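Local coordinates for periplasmic sugar-binding domain protein (Pseudomonas fluorescens Pf-5, PDB 3H75) that probably binds a carbohydrate in the cleft between its two alpha/beta domains, at residues E132-K136 against L255-E259; D214-L218 against S242-A246; L258-T264 against L294-L298. All blocks are in the same frame, centred on the assembly; numbering follows the deposited sequence.

Interaction 1 (E132-K136 against L255-E259)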
# COMPACT_ATOMS: atom_id res chain seq x y z
N GLU A 132 -15.54 8.95 -2.48
CA GLU A 132 -15.13 9.73 -3.64
C GLU A 132 -15.90 9.30 -4.89
O GLU A 132 -16.33 10.15 -5.68
CB GLU A 132 -13.63 9.57 -3.88
CG GLU A 132 -12.77 10.41 -2.96
CD GLU A 132 -12.87 11.88 -3.28
OE1 GLU A 132 -12.41 12.28 -4.37
OE2 GLU A 132 -13.41 12.64 -2.45
N LEU A 133 -16.05 8.00 -5.08
CA LEU A 133 -16.78 7.49 -6.24
C LEU A 133 -18.22 7.99 -6.20
O LEU A 133 -18.76 8.43 -7.22
CB LEU A 133 -16.76 5.96 -6.25
CG LEU A 133 -15.46 5.27 -6.66
CD1 LEU A 133 -15.61 3.76 -6.45
CD2 LEU A 133 -15.13 5.57 -8.13
N LEU A 134 -18.83 7.93 -5.02
CA LEU A 134 -20.21 8.38 -4.86
C LEU A 134 -20.31 9.87 -5.16
O LEU A 134 -21.28 10.32 -5.78
CB LEU A 134 -20.70 8.10 -3.44
CG LEU A 134 -21.15 6.66 -3.20
CD1 LEU A 134 -21.42 6.44 -1.71
CD2 LEU A 134 -22.41 6.39 -4.01
N HIS A 135 -19.32 10.63 -4.72
CA HIS A 135 -19.33 12.07 -4.96
C HIS A 135 -19.28 12.39 -6.45
O HIS A 135 -20.03 13.24 -6.94
CB HIS A 135 -18.16 12.74 -4.26
CG HIS A 135 -18.19 14.23 -4.38
ND1 HIS A 135 -19.16 15.00 -3.77
CD2 HIS A 135 -17.40 15.09 -5.07
CE1 HIS A 135 -18.97 16.27 -4.09
NE2 HIS A 135 -17.92 16.35 -4.88
N LYS A 136 -18.40 11.71 -7.17
CA LYS A 136 -18.26 11.94 -8.60
C LYS A 136 -19.45 11.46 -9.42
O LYS A 136 -19.79 12.06 -10.43
CB LYS A 136 -16.96 11.30 -9.10
CG LYS A 136 -15.72 11.88 -8.44
CD LYS A 136 -14.44 11.28 -8.99
CE LYS A 136 -13.23 11.79 -8.24
NZ LYS A 136 -13.12 13.27 -8.30
N LEU A 255 -9.97 6.74 -15.02
CA LEU A 255 -9.94 6.18 -13.67
C LEU A 255 -10.39 7.38 -12.84
O LEU A 255 -9.80 8.45 -12.95
CB LEU A 255 -8.51 5.75 -13.30
CG LEU A 255 -8.28 5.25 -11.87
CD1 LEU A 255 -9.21 4.09 -11.56
CD2 LEU A 255 -6.82 4.82 -11.71
N SER A 256 -11.41 7.20 -12.01
CA SER A 256 -11.96 8.31 -11.24
C SER A 256 -11.31 8.65 -9.91
O SER A 256 -11.26 9.82 -9.53
CB SER A 256 -13.46 8.08 -11.01
OG SER A 256 -14.16 8.11 -12.24
N VAL A 257 -10.81 7.63 -9.22
CA VAL A 257 -10.17 7.84 -7.92
C VAL A 257 -8.93 6.96 -7.82
O VAL A 257 -8.98 5.78 -8.16
CB VAL A 257 -11.12 7.45 -6.76
CG1 VAL A 257 -10.44 7.75 -5.43
CG2 VAL A 257 -12.44 8.20 -6.88
N LEU A 258 -7.82 7.54 -7.37
CA LEU A 258 -6.59 6.78 -7.21
C LEU A 258 -5.94 7.18 -5.90
O LEU A 258 -5.42 8.30 -5.78
CB LEU A 258 -5.64 7.02 -8.38
CG LEU A 258 -4.33 6.21 -8.38
CD1 LEU A 258 -4.62 4.71 -8.32
CD2 LEU A 258 -3.53 6.55 -9.63
N GLU A 259 -6.00 6.30 -4.91
CA GLU A 259 -5.40 6.54 -3.60
C GLU A 259 -3.94 6.12 -3.69
O GLU A 259 -3.64 4.98 -4.07
CB GLU A 259 -6.09 5.70 -2.52
CG GLU A 259 -7.50 6.16 -2.15
CD GLU A 259 -7.50 7.44 -1.34
OE1 GLU A 259 -6.51 7.70 -0.63
OE2 GLU A 259 -8.51 8.18 -1.40
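Segment 132-136, near the C-terminal end of helix 122-137, runs nearly antiparallel to strand 257-259: the two short axes make an angle of 158° and approach to 10.1 Å. That is the usual spacing of a helix laid on a sheet, wide enough for one layer of side chains. The closest backbone pair is Glu132 and Val257, whose CA atoms are 6.8 Å apart. No hydrogen bond crosses, so the contact rests on packing. Val257 is its centre. Its CG2 methyl meets Glu132 CB at 3.5 Å, Leu133 CD2 at 4.0 Å and, one turn on from Glu132, Lys136 CE at 3.9 Å. Glu132 therefore contributes its aliphatic base, while its carboxylate carries on past the valine. The Lys136 chain is extended as far as CE, which lies 3.1 Å from Ser256 O; its CD is 3.9 Å from Ser256 CB. Leu133 also reaches Ser256, with Leu133 CD2 4.2 Å from Ser256 CB. Leu133 and Val257 are buried, whereas Lys136 is exposed, so the contact runs from the buried interior out to solvent. Leu133 packs as well on Leu236 and Ser238 of strand 236-240, which hydrogen-bonds to Val257 through Phe237 and Gly239; helix 122-137 thus spans two adjacent strands, while Leu258 points to helix 244-252 on the other face of the sheet.

Interaction 2 (D214-L218 against S242-A246)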
# COMPACT_ATOMS: atom_id res chain seq x y z
N ASP A 214 -4.72 -0.75 -8.09
CA ASP A 214 -4.84 -0.26 -9.44
C ASP A 214 -4.78 -1.31 -10.54
O ASP A 214 -5.46 -1.18 -11.55
CB ASP A 214 -3.81 0.86 -9.70
CG ASP A 214 -2.37 0.40 -9.54
OD1 ASP A 214 -2.12 -0.68 -8.97
OD2 ASP A 214 -1.48 1.16 -9.98
N GLU A 215 -3.98 -2.35 -10.32
CA GLU A 215 -3.86 -3.43 -11.30
C GLU A 215 -5.24 -4.00 -11.61
O GLU A 215 -5.62 -4.15 -12.77
CB GLU A 215 -2.98 -4.56 -10.74
CG GLU A 215 -1.54 -4.18 -10.39
CD GLU A 215 -0.64 -4.09 -11.61
OE1 GLU A 215 -0.89 -4.81 -12.60
OE2 GLU A 215 0.34 -3.30 -11.57
N MSE A 216 -5.99 -4.33 -10.56
CA MSE A 216 -7.32 -4.89 -10.73
C MSE A 216 -8.27 -3.89 -11.38
O MSE A 216 -9.08 -4.27 -12.22
CB MSE A 216 -7.86 -5.37 -9.39
CG MSE A 216 -7.03 -6.51 -8.81
SE MSE A 216 -7.75 -7.30 -7.22
CE MSE A 216 -7.71 -5.70 -6.07
N ALA A 217 -8.17 -2.62 -11.01
CA ALA A 217 -9.04 -1.61 -11.61
C ALA A 217 -8.80 -1.56 -13.13
O ALA A 217 -9.75 -1.54 -13.91
CB ALA A 217 -8.77 -0.24 -10.98
N LEU A 218 -7.54 -1.56 -13.53
CA LEU A 218 -7.19 -1.52 -14.95
C LEU A 218 -7.73 -2.75 -15.69
O LEU A 218 -8.14 -2.66 -16.85
CB LEU A 218 -5.68 -1.41 -15.12
CG LEU A 218 -5.10 -0.09 -14.61
CD1 LEU A 218 -3.59 -0.16 -14.62
CD2 LEU A 218 -5.61 1.07 -15.47
N SER A 242 0.20 3.59 -7.61
CA SER A 242 0.57 4.66 -8.54
C SER A 242 1.31 4.16 -9.77
O SER A 242 2.30 4.76 -10.20
CB SER A 242 1.43 5.71 -7.81
OG SER A 242 2.61 5.12 -7.28
N SER A 243 0.85 3.06 -10.35
CA SER A 243 1.50 2.54 -11.55
C SER A 243 1.39 3.59 -12.65
O SER A 243 0.44 4.38 -12.68
CB SER A 243 0.85 1.24 -12.01
OG SER A 243 -0.48 1.47 -12.45
N PRO A 244 2.36 3.61 -13.57
CA PRO A 244 2.33 4.59 -14.66
C PRO A 244 0.99 4.60 -15.40
O PRO A 244 0.45 5.68 -15.67
CB PRO A 244 3.48 4.14 -15.56
CG PRO A 244 4.46 3.59 -14.57
CD PRO A 244 3.57 2.78 -13.65
N GLU A 245 0.47 3.42 -15.72
CA GLU A 245 -0.79 3.33 -16.45
C GLU A 245 -1.97 3.88 -15.64
O GLU A 245 -2.86 4.52 -16.18
CB GLU A 245 -1.08 1.88 -16.85
CG GLU A 245 -2.05 1.76 -18.01
CD GLU A 245 -2.29 0.33 -18.43
OE1 GLU A 245 -1.34 -0.48 -18.36
OE2 GLU A 245 -3.43 0.01 -18.83
N ALA A 246 -1.97 3.63 -14.33
CA ALA A 246 -3.05 4.12 -13.47
C ALA A 246 -2.99 5.63 -13.37
O ALA A 246 -4.03 6.30 -13.38
CB ALA A 246 -2.94 3.49 -12.09
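This is a buried polar contact between two helix starts, at the ends of strands 206-211 and 236-240, where the chain leaves the sheet. Asp214, in the first turn of helix 214-226, holds the N-terminus of helix 244-252. Its OD2 accepts two hydrogen bonds from one residue: from Ser243 N at 3.0 Å and from Ser243 OG at 2.7 Å. Ser243 is the N-cap, and the same OG accepts from Ala246 N at 3.2 Å. The hydroxyl thus donates a hydrogen bond to Asp214 OD2 while accepting one from the helix. The other carboxylate oxygen of Asp214, OD1, is bonded by Asn241, just before the second segment. One turn on, Leu218 adds apolar packing, with CD1 3.9 Å from Glu245 CB and 4.5 Å from Ala246 CB. The carboxylate of Glu245 is engaged elsewhere, in a salt bridge to Arg189 of helix 189-202. Both helices start at the C-terminal ends of neighbouring parallel strands of an alpha/beta sheet, as in periplasmic binding protein domains, where such loops line the cleft; a glycerol, probably from the crystallisation liquor, about 5 Å from the Asp214 side chain is consistent with a pocket here.

Interaction 3 (L258-T264 against L294-L298)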
# COMPACT_ATOMS: atom_id res chain seq x y z
N LEU A 258 -7.82 7.54 -7.37
CA LEU A 258 -6.59 6.78 -7.21
C LEU A 258 -5.94 7.18 -5.90
O LEU A 258 -5.42 8.30 -5.78
CB LEU A 258 -5.64 7.02 -8.38
CG LEU A 258 -4.33 6.21 -8.38
CD1 LEU A 258 -4.62 4.71 -8.32
CD2 LEU A 258 -3.53 6.55 -9.63
N GLU A 259 -6.00 6.30 -4.91
CA GLU A 259 -5.40 6.54 -3.60
C GLU A 259 -3.94 6.12 -3.69
O GLU A 259 -3.64 4.98 -4.07
CB GLU A 259 -6.09 5.70 -2.52
CG GLU A 259 -7.50 6.16 -2.15
CD GLU A 259 -7.50 7.44 -1.34
OE1 GLU A 259 -6.51 7.70 -0.63
OE2 GLU A 259 -8.51 8.18 -1.40
N ALA A 260 -3.03 7.02 -3.35
CA ALA A 260 -1.61 6.70 -3.43
C ALA A 260 -0.83 7.31 -2.30
O ALA A 260 -1.31 8.22 -1.62
CB ALA A 260 -1.05 7.17 -4.77
N GLY A 261 0.38 6.80 -2.10
CA GLY A 261 1.24 7.32 -1.05
C GLY A 261 1.92 6.28 -0.18
O GLY A 261 3.01 6.53 0.33
N HIS A 262 1.31 5.11 -0.03
CA HIS A 262 1.90 4.10 0.83
C HIS A 262 3.17 3.43 0.30
O HIS A 262 3.86 2.73 1.04
CB HIS A 262 0.86 3.03 1.22
CG HIS A 262 0.46 2.11 0.11
ND1 HIS A 262 0.13 2.55 -1.15
CD2 HIS A 262 0.28 0.77 0.10
CE1 HIS A 262 -0.25 1.52 -1.89
NE2 HIS A 262 -0.16 0.43 -1.15
N PHE A 263 3.50 3.67 -0.97
CA PHE A 263 4.72 3.07 -1.52
C PHE A 263 5.94 3.72 -0.89
O PHE A 263 7.06 3.22 -1.04
CB PHE A 263 4.77 3.24 -3.05
CG PHE A 263 5.15 4.62 -3.52
CD1 PHE A 263 6.48 4.96 -3.76
CD2 PHE A 263 4.17 5.58 -3.72
CE1 PHE A 263 6.83 6.24 -4.20
CE2 PHE A 263 4.50 6.86 -4.16
CZ PHE A 263 5.83 7.19 -4.40
N THR A 264 5.74 4.82 -0.17
CA THR A 264 6.84 5.52 0.48
C THR A 264 7.15 4.98 1.88
O THR A 264 8.18 5.33 2.45
CB THR A 264 6.53 7.02 0.65
OG1 THR A 264 5.36 7.17 1.46
CG2 THR A 264 6.32 7.69 -0.70
N LEU A 294 -0.68 8.19 5.10
CA LEU A 294 0.06 8.39 3.86
C LEU A 294 -0.81 8.50 2.61
O LEU A 294 -0.43 9.16 1.64
CB LEU A 294 1.06 7.25 3.66
CG LEU A 294 2.13 7.07 4.75
CD1 LEU A 294 2.96 5.84 4.44
CD2 LEU A 294 3.02 8.31 4.82
N PHE A 295 -1.98 7.86 2.63
CA PHE A 295 -2.85 7.89 1.46
C PHE A 295 -3.49 9.23 1.15
O PHE A 295 -3.91 9.96 2.05
CB PHE A 295 -3.96 6.84 1.60
CG PHE A 295 -3.52 5.45 1.28
CD1 PHE A 295 -3.05 5.12 0.01
CD2 PHE A 295 -3.58 4.45 2.25
CE1 PHE A 295 -2.65 3.82 -0.29
CE2 PHE A 295 -3.19 3.14 1.96
CZ PHE A 295 -2.72 2.83 0.69
N GLN A 296 -3.55 9.52 -0.14
CA GLN A 296 -4.16 10.74 -0.65
C GLN A 296 -4.84 10.39 -1.96
O GLN A 296 -4.31 9.61 -2.75
CB GLN A 296 -3.11 11.82 -0.94
CG GLN A 296 -2.53 12.52 0.27
CD GLN A 296 -1.59 13.64 -0.13
OE1 GLN A 296 -1.94 14.49 -0.96
NE2 GLN A 296 -0.39 13.65 0.45
N ALA A 297 -6.03 10.95 -2.17
CA ALA A 297 -6.75 10.73 -3.42
C ALA A 297 -6.09 11.73 -4.38
O ALA A 297 -6.37 12.93 -4.34
CB ALA A 297 -8.22 11.06 -3.25
N LEU A 298 -5.19 11.23 -5.22
CA LEU A 298 -4.44 12.06 -6.15
C LEU A 298 -5.24 12.96 -7.07
O LEU A 298 -6.29 12.58 -7.57
CB LEU A 298 -3.54 11.19 -7.02
CG LEU A 298 -2.43 10.38 -6.36
CD1 LEU A 298 -1.73 9.55 -7.44
CD2 LEU A 298 -1.44 11.29 -5.66
O HOH W 1 -8.08 10.39 -6.89
O HOH W 2 -7.18 9.31 1.36
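Three backbone hydrogen bonds hold the segments together as a short antiparallel ladder. Ala260 and Gln296 form the hydrogen-bonded pair, with Ala260 N to Gln296 O and Gln296 N to Ala260 O both at 3.0 Å; Leu298 N adds a bond to Leu258 O, again 3.0 Å. Glu259 and Ala297 between them are a non-hydrogen-bonded pair, their CA atoms 4.4 Å apart. Water 1 prolongs the ladder, bridging Leu258 N and Leu298 O, each at 2.9 Å, and water 2 donates to Glu259 OE1 at 2.6 Å and, weakly, to Phe295 O at 3.4 Å. At the other end Gly261 ends the pairing; a CB there would run into Leu294 O. In the 3-10 turn that follows, Thr264 OG1 bonds back to Gly261 O at 2.7 Å. On the face that carries Ala260 and Gln296, Leu298 CD1 packs on Ala260 CB (3.6 Å) and Leu258 CD2 (4.1 Å). On the face of Glu259 and Ala297, the Phe295 ring lies obliquely against His262, ring centres 4.5 Å apart, with Phe295 CE1 3.2 Å from His262 ND1. His262 also stacks on Phe18 and hydrogen-bonds a glycerol, probably from the crystallisation liquor, through NE2, consistent with a place in the ligand cleft. Strand 296-297 closes the edge of the mixed sheet beside 257-260, with helix 122-137 against Glu259 and Phe295, and helix 244-252 against Leu258 and Leu298.

All three contacts lie in the domain built on the mixed sheet, their centres 13 to 14 Å apart. Strand 257-260 is the common element: interactions 1 and 3 share Leu258 and Glu259, the first placing helix 122-137 on the strand and the third adding the edge strand 296-297. Interaction 2 falls between the segments of interaction 1 along the chain and precedes interaction 3; helix 244-252 leads into the shared strand. Leu258 reaches both helices of interaction 2: Leu258 CD2 is 3.8 Å from Ala246 O and CD1 4.2 Å from Asp214 CB. The strand links the packed interior to His262, which bonds a glycerol in this crystal, on the side where the sugar cleft probably lies.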